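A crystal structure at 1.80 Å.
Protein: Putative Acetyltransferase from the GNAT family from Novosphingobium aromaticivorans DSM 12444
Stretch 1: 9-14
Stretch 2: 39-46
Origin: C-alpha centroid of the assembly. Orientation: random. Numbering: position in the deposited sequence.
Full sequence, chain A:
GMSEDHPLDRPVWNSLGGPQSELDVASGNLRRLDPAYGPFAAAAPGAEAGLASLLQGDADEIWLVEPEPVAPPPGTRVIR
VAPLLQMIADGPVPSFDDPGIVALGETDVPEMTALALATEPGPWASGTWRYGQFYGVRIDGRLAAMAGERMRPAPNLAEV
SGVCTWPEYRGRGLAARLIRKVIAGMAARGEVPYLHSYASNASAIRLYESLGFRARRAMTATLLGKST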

# COMPACT_ATOMS: atom_id res chain seq x y z
N ASP A 9 11.72 -2.58 7.21
CA ASP A 9 12.12 -1.27 7.76
C ASP A 9 12.15 -0.18 6.70
O ASP A 9 12.09 1.01 7.01
CB ASP A 9 13.48 -1.35 8.43
CG ASP A 9 13.46 -2.18 9.68
OD1 ASP A 9 12.39 -2.46 10.25
OD2 ASP A 9 14.55 -2.61 10.06
N ARG A 10 12.35 -0.56 5.45
CA ARG A 10 12.35 0.40 4.37
C ARG A 10 11.61 -0.18 3.19
O ARG A 10 12.23 -0.67 2.24
CB ARG A 10 13.78 0.78 3.98
CG ARG A 10 14.63 1.41 5.10
CD ARG A 10 15.84 2.15 4.49
NE ARG A 10 15.35 3.29 3.76
CZ ARG A 10 15.96 3.92 2.76
NH1 ARG A 10 17.16 3.55 2.33
NH2 ARG A 10 15.33 4.94 2.19
N PRO A 11 10.27 -0.26 3.28
CA PRO A 11 9.51 -1.08 2.32
C PRO A 11 9.51 -0.51 0.90
O PRO A 11 9.55 -1.26 -0.06
CB PRO A 11 8.10 -1.19 2.94
CG PRO A 11 8.04 -0.15 3.99
CD PRO A 11 9.42 0.32 4.33
N VAL A 12 9.57 0.81 0.78
CA VAL A 12 9.66 1.43 -0.56
C VAL A 12 11.03 1.18 -1.18
O VAL A 12 11.14 0.75 -2.34
CB VAL A 12 9.38 2.97 -0.50
CG1 VAL A 12 9.54 3.60 -1.89
CG2 VAL A 12 8.01 3.23 0.09
N TRP A 13 12.07 1.52 -0.43
CA TRP A 13 13.43 1.34 -0.86
C TRP A 13 13.66 -0.11 -1.27
O TRP A 13 14.11 -0.40 -2.39
CB TRP A 13 14.40 1.78 0.22
CG TRP A 13 15.87 1.65 -0.15
CD1 TRP A 13 16.72 0.69 0.30
CD2 TRP A 13 16.66 2.53 -0.97
NE1 TRP A 13 17.98 0.90 -0.18
CE2 TRP A 13 17.97 2.01 -0.98
CE3 TRP A 13 16.38 3.68 -1.72
CZ2 TRP A 13 19.01 2.61 -1.71
CZ3 TRP A 13 17.40 4.27 -2.43
CH2 TRP A 13 18.71 3.72 -2.44
N ASN A 14 13.26 -1.01 -0.39
CA ASN A 14 13.60 -2.40 -0.57
C ASN A 14 12.79 -3.08 -1.68
O ASN A 14 13.33 -3.88 -2.43
CB ASN A 14 13.50 -3.11 0.74
CG ASN A 14 14.63 -2.74 1.67
OD1 ASN A 14 15.74 -2.37 1.24
ND2 ASN A 14 14.38 -2.88 2.95
N PRO A 39 2.71 7.00 -5.79
CA PRO A 39 3.53 8.18 -5.55
C PRO A 39 4.82 7.98 -4.71
O PRO A 39 5.42 8.96 -4.24
CB PRO A 39 2.56 9.05 -4.77
CG PRO A 39 1.87 8.04 -3.89
CD PRO A 39 1.69 6.83 -4.75
N PHE A 40 5.25 6.73 -4.55
CA PHE A 40 6.22 6.40 -3.51
C PHE A 40 7.65 6.61 -4.01
O PHE A 40 7.95 6.39 -5.18
CB PHE A 40 6.05 4.97 -3.02
CG PHE A 40 4.77 4.77 -2.27
CD1 PHE A 40 4.63 5.25 -0.99
CD2 PHE A 40 3.68 4.17 -2.89
CE1 PHE A 40 3.47 5.10 -0.31
CE2 PHE A 40 2.49 4.04 -2.21
CZ PHE A 40 2.39 4.51 -0.93
N ALA A 41 8.53 7.03 -3.10
CA ALA A 41 9.97 7.21 -3.42
C ALA A 41 10.80 7.00 -2.17
O ALA A 41 10.29 6.99 -1.06
CB ALA A 41 10.26 8.62 -4.05
N ALA A 42 12.11 6.80 -2.37
CA ALA A 42 13.04 6.58 -1.28
C ALA A 42 14.43 6.99 -1.74
O ALA A 42 14.76 6.91 -2.95
CB ALA A 42 13.01 5.11 -0.82
N ALA A 43 15.25 7.38 -0.78
CA ALA A 43 16.66 7.78 -1.04
C ALA A 43 17.64 6.90 -0.25
O ALA A 43 17.33 6.41 0.84
CB ALA A 43 16.86 9.27 -0.66
N ALA A 44 18.84 6.74 -0.78
CA ALA A 44 19.89 6.05 -0.05
C ALA A 44 20.15 6.86 1.20
O ALA A 44 20.00 8.06 1.19
CB ALA A 44 21.19 5.94 -0.89
N PRO A 45 20.56 6.19 2.30
CA PRO A 45 21.00 6.99 3.45
C PRO A 45 22.07 8.00 3.03
O PRO A 45 22.98 7.66 2.28
CB PRO A 45 21.59 5.94 4.39
CG PRO A 45 21.01 4.66 3.99
CD PRO A 45 20.79 4.76 2.50
N GLY A 46 21.94 9.24 3.46
CA GLY A 46 22.86 10.30 3.07
C GLY A 46 22.53 11.05 1.79
O GLY A 46 23.03 12.15 1.58

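What polar interaction ties the two stretches together? The guanidinium of Arg10 reaches the backbone carbonyl of Ala43 with both of its terminal nitrogens. The stronger hydrogen bond runs from Arg10 NH2 to Ala43 O at 2.8 Å, with an N-H...O angle of 146°; the second, from Arg10 NH1 to Ala43 O at 3.2 Å, is weak, its angle being 130°. The carbonyl oxygen lies at the edge of the guanidinium, near its plane, where the N-H groups point, so one acceptor can serve two donors, though not equally well. Because the acceptor belongs to the main chain, this link does not depend on a polar side chain in stretch 2, where every residue from Pro39 to Gly46 is apolar or glycine. Arg10 NE and NH2 also form hydrogen bonds elsewhere in the structure.

How do the apolar side chains pack? Ala42 sits at the centre, its CB directed toward stretch 1 at the point where the backbones come nearest, with 5.3 Å between Trp13 CA and Ala42 CA. Such an approach leaves room for little more than a methyl group: Ala42 CB lies 3.8 Å from Trp13 CB, 3.9 Å from Val12 CG1 and 3.7 Å from the backbone atom Trp13 N. Val12, with chi1 in the t well, also brings CG1 within 3.9 Å of Phe40 CB. The CA-to-CB bond of Phe40 points toward stretch 1, but the end of its side chain leads away, so the closest contact is made by its CB and not by its ring.

What does the indole of Trp13 do? Its CA-to-CB bond points sideways, yet the end of the side chain comes nearer to stretch 2, and its six-membered ring reaches the backbone there. Trp13 CZ3 is 3.4 Å from Ala43 C and 3.3 Å from Ala44 N, so the ring meets the peptide link between these two residues, with Ala43 O over one face. Farther along, Trp13 CH2 touches Ala44 CB at 3.7 Å, even though the CA-to-CB bond of Ala44 points away overall.

How does the backbone set up these contacts? Arg10 occupies the N-cap position, and Asn14 N donates a hydrogen bond to Arg10 O at 2.8 Å in the first turn of the helix. In the strand, CB directions alternate: Ala42 points toward the helix, while Ala41 and Ala43 point away and contribute main-chain atoms instead, as where Ala41 O lies 3.6 Å from Val12 CG1.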